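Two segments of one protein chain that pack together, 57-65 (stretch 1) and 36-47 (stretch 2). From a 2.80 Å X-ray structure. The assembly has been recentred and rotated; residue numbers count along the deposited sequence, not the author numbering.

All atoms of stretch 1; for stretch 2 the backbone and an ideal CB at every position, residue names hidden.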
# COMPACT_ATOMS: atom_id res chain seq x y z
N ASP A 57 -3.85 -3.66 -17.12
CA ASP A 57 -4.90 -4.68 -17.16
C ASP A 57 -6.16 -4.07 -16.57
O ASP A 57 -6.11 -3.25 -15.65
CB ASP A 57 -4.49 -5.91 -16.35
CG ASP A 57 -3.44 -6.73 -17.05
OD1 ASP A 57 -2.37 -6.17 -17.40
OD2 ASP A 57 -3.66 -7.94 -17.27
N PRO A 58 -7.33 -4.46 -17.09
CA PRO A 58 -8.63 -3.97 -16.64
C PRO A 58 -8.81 -3.93 -15.12
O PRO A 58 -9.35 -2.96 -14.60
CB PRO A 58 -9.60 -4.92 -17.33
CG PRO A 58 -8.90 -5.22 -18.61
CD PRO A 58 -7.49 -5.48 -18.14
N GLU A 59 -8.37 -4.96 -14.42
CA GLU A 59 -8.52 -4.99 -12.96
C GLU A 59 -7.36 -4.32 -12.24
O GLU A 59 -7.29 -4.32 -11.01
CB GLU A 59 -8.66 -6.42 -12.45
CG GLU A 59 -9.87 -7.16 -12.98
CD GLU A 59 -9.83 -7.33 -14.47
OE1 GLU A 59 -8.81 -7.87 -14.97
OE2 GLU A 59 -10.80 -6.91 -15.13
N GLU A 60 -6.44 -3.77 -13.02
CA GLU A 60 -5.28 -3.09 -12.46
C GLU A 60 -5.33 -1.60 -12.76
O GLU A 60 -5.62 -1.20 -13.88
CB GLU A 60 -3.98 -3.65 -13.03
CG GLU A 60 -2.74 -2.94 -12.50
CD GLU A 60 -1.45 -3.63 -12.89
OE1 GLU A 60 -1.24 -3.85 -14.10
OE2 GLU A 60 -0.64 -3.96 -11.98
N ALA A 61 -5.05 -0.80 -11.74
CA ALA A 61 -5.02 0.64 -11.90
C ALA A 61 -3.66 1.16 -11.42
O ALA A 61 -3.17 0.76 -10.36
CB ALA A 61 -6.15 1.28 -11.09
N LYS A 62 -3.04 2.00 -12.25
CA LYS A 62 -1.74 2.62 -11.93
C LYS A 62 -2.08 4.05 -11.47
O LYS A 62 -2.18 4.95 -12.31
CB LYS A 62 -0.85 2.73 -13.18
CG LYS A 62 -0.45 1.43 -13.86
CD LYS A 62 0.46 0.60 -12.98
CE LYS A 62 0.74 -0.79 -13.55
NZ LYS A 62 1.34 -1.67 -12.51
N VAL A 63 -2.26 4.26 -10.18
CA VAL A 63 -2.61 5.60 -9.70
C VAL A 63 -1.35 6.44 -9.44
O VAL A 63 -0.40 5.98 -8.80
CB VAL A 63 -3.44 5.53 -8.41
CG1 VAL A 63 -4.08 6.88 -8.10
CG2 VAL A 63 -4.47 4.46 -8.55
N ALA A 64 -1.36 7.68 -9.93
CA ALA A 64 -0.21 8.55 -9.74
C ALA A 64 -0.09 8.97 -8.30
O ALA A 64 -1.06 9.43 -7.70
CB ALA A 64 -0.32 9.76 -10.64
N VAL A 65 1.10 8.80 -7.73
CA VAL A 65 1.34 9.18 -6.34
C VAL A 65 1.53 10.69 -6.26
O VAL A 65 2.41 11.25 -6.92
CB VAL A 65 2.61 8.55 -5.78
CG1 VAL A 65 2.65 8.76 -4.28
CG2 VAL A 65 2.69 7.09 -6.15
N UNK A 36 -15.63 2.27 -6.38
CA UNK A 36 -14.45 2.95 -5.85
C UNK A 36 -13.32 2.81 -6.84
O UNK A 36 -12.60 3.77 -7.13
CB UNK A 36 -14.05 2.39 -4.49
N UNK A 37 -13.17 1.60 -7.37
CA UNK A 37 -12.13 1.32 -8.34
C UNK A 37 -12.34 2.13 -9.62
O UNK A 37 -11.45 2.87 -10.05
CB UNK A 37 -12.09 -0.18 -8.66
N UNK A 38 -13.53 2.02 -10.21
CA UNK A 38 -13.82 2.76 -11.43
C UNK A 38 -13.57 4.25 -11.21
O UNK A 38 -13.17 4.96 -12.13
CB UNK A 38 -15.26 2.52 -11.88
N UNK A 39 -13.80 4.71 -9.99
CA UNK A 39 -13.59 6.12 -9.62
C UNK A 39 -12.11 6.47 -9.73
O UNK A 39 -11.73 7.46 -10.36
CB UNK A 39 -14.10 6.39 -8.20
N UNK A 40 -11.28 5.65 -9.09
CA UNK A 40 -9.85 5.84 -9.12
C UNK A 40 -9.41 5.91 -10.58
O UNK A 40 -8.80 6.88 -11.01
CB UNK A 40 -9.13 4.72 -8.37
N UNK A 41 -9.71 4.86 -11.32
CA UNK A 41 -9.36 4.75 -12.73
C UNK A 41 -9.84 5.96 -13.54
O UNK A 41 -9.27 6.30 -14.57
CB UNK A 41 -9.95 3.47 -13.31
N UNK A 42 -10.90 6.61 -13.06
CA UNK A 42 -11.51 7.76 -13.73
C UNK A 42 -10.97 9.15 -13.36
O UNK A 42 -11.11 10.08 -14.15
CB UNK A 42 -13.01 7.74 -13.44
N UNK A 43 -10.38 9.30 -12.18
CA UNK A 43 -9.86 10.59 -11.74
C UNK A 43 -8.60 10.95 -12.50
O UNK A 43 -8.16 10.21 -13.38
CB UNK A 43 -9.58 10.57 -10.24
N UNK A 44 -8.00 12.08 -12.13
CA UNK A 44 -6.77 12.54 -12.75
C UNK A 44 -5.60 11.68 -12.29
O UNK A 44 -4.63 11.52 -13.02
CB UNK A 44 -6.52 14.01 -12.42
N UNK A 45 -5.71 11.14 -11.09
CA UNK A 45 -4.64 10.32 -10.54
C UNK A 45 -4.59 8.91 -11.09
O UNK A 45 -3.52 8.34 -11.23
CB UNK A 45 -4.78 10.26 -9.02
N UNK A 46 -5.75 8.34 -11.38
CA UNK A 46 -5.79 6.99 -11.89
C UNK A 46 -6.16 6.89 -13.35
O UNK A 46 -6.12 5.80 -13.93
CB UNK A 46 -6.78 6.16 -11.06
N UNK A 47 -6.52 8.02 -13.96
CA UNK A 47 -6.91 8.00 -15.37
C UNK A 47 -5.76 7.41 -16.17
O UNK A 47 -4.60 7.69 -15.87
CB UNK A 47 -7.27 9.40 -15.87

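Position 36 lies in a helix that begins earlier in the chain, and its ideal CB has nothing of stretch 1 within 5.5 Å. Stretch 1 sets no demand here. The residue is Phe36, which makes no contact with it.

Position 37 points its CB toward stretch 1 but starts far from it. The gap leads to the carbonyls of Pro58 and Glu59 and to the methyl of Ala61. A long side chain is needed: Leu, Met, Phe or Tyr could reach. The residue is Phe37, with chi1 in t. Its ring lies along the turn and the start of the strand. CZ is 3.5 Å from Glu59 O, CE2 is 3.5 Å from Pro58 O, and CE1 is 3.6 Å from Ala61 CB. The backbone carbon of Glu60 meets the ring edge.

Positions 38 and 39 are out of reach, so many residues would serve. They are Arg38 and Ala39.

Position 40 points toward the strand. Its ideal CB is 4.7 Å from Val63 CG2 and 5.3 Å from Ala61 CB. Both neighbours are apolar, so Val, Ile or Leu would suit. The residue is Ile40, whose CG2 packs 3.2 Å from Val63 CG2, a tight contact.

Position 41 points sideways, with its ideal CB 4.9 Å from Ala61 CB. A small or branched residue such as Ala, Val or Thr would fit. The residue is Thr41. Its CG2 lies 3.9 Å from Ala61 CB, while OG1 gives a very short hydrogen bond of 2.5 Å to Arg38 O, back along the helix.

Position 42 is out of reach, so many side chains would serve. The residue is Lys42.

Position 43 is the first to leave helical angles. The backbone O of position 40 lies close, so a short side chain with a donor, such as Ser, Thr or Asn, would suit. The residue is Ser43, whose OG donates to Ile40 O at 2.9 Å.

Position 44 has no neighbour in stretch 1 near its CB, which leaves the choice open. The residue is Val44, which makes no contact.

Position 45 places its ideal CB 3.6 Å from Val63 CG1, so an apolar side chain suits. Its carbonyl faces the strand whatever the residue. The residue is Leu45. Its CB is 3.6 Å from Val63 CG1, and CD2 reaches to 4.2 Å from Ala64 CB. Ala64 N donates to Leu45 O at 2.6 Å, nearly straight.

Position 46 brings its CA within 4.1 Å of Val63 CA. An ideal CB would lie 2.2 Å from the carbonyl O of position 40, a clash, so glycine fits best. The residue is Gly46.

Position 47 points away, leaving the choice open. Asn47 makes no contact.

Stretch 2, residues 36-47: FFRAITKSVLGN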
# COMPACT_ATOMS: atom_id res chain seq x y z
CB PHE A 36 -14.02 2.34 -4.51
CG PHE A 36 -12.78 2.98 -3.94
CD1 PHE A 36 -12.69 4.36 -3.81
CD2 PHE A 36 -11.69 2.20 -3.55
CE1 PHE A 36 -11.51 4.97 -3.32
CE2 PHE A 36 -10.50 2.79 -3.05
CZ PHE A 36 -10.42 4.17 -2.93
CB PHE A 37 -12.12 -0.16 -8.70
CG PHE A 37 -11.00 -0.55 -9.61
CD1 PHE A 37 -9.73 -0.75 -9.10
CD2 PHE A 37 -11.21 -0.66 -10.97
CE1 PHE A 37 -8.67 -1.07 -9.96
CE2 PHE A 37 -10.17 -0.97 -11.83
CZ PHE A 37 -8.89 -1.17 -11.32
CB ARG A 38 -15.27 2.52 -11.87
CG ARG A 38 -15.57 3.03 -13.28
CD ARG A 38 -17.06 3.04 -13.60
NE ARG A 38 -17.62 1.69 -13.68
CZ ARG A 38 -17.42 0.86 -14.70
NH1 ARG A 38 -16.67 1.23 -15.73
NH2 ARG A 38 -17.96 -0.35 -14.69
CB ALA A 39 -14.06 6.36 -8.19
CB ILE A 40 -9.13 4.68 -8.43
CG1 ILE A 40 -9.48 4.65 -6.95
CG2 ILE A 40 -7.65 4.81 -8.61
CD1 ILE A 40 -8.88 3.47 -6.24
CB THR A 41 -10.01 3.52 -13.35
OG1 THR A 41 -11.44 3.64 -13.28
CG2 THR A 41 -9.59 2.27 -12.58
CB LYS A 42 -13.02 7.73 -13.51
CG LYS A 42 -13.85 8.18 -14.72
CD LYS A 42 -13.75 7.19 -15.89
CE LYS A 42 -14.65 7.58 -17.08
NZ LYS A 42 -14.55 6.67 -18.27
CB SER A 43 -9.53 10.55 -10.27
OG SER A 43 -8.56 9.55 -10.03
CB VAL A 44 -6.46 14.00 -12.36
CG1 VAL A 44 -7.48 14.93 -12.98
CG2 VAL A 44 -6.48 14.14 -10.84
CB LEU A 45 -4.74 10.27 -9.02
CG LEU A 45 -4.50 11.57 -8.27
CD1 LEU A 45 -4.86 11.35 -6.81
CD2 LEU A 45 -3.06 12.02 -8.41
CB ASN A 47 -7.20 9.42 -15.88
CG ASN A 47 -7.90 9.42 -17.25
OD1 ASN A 47 -7.42 8.82 -18.21
ND2 ASN A 47 -9.04 10.11 -17.33
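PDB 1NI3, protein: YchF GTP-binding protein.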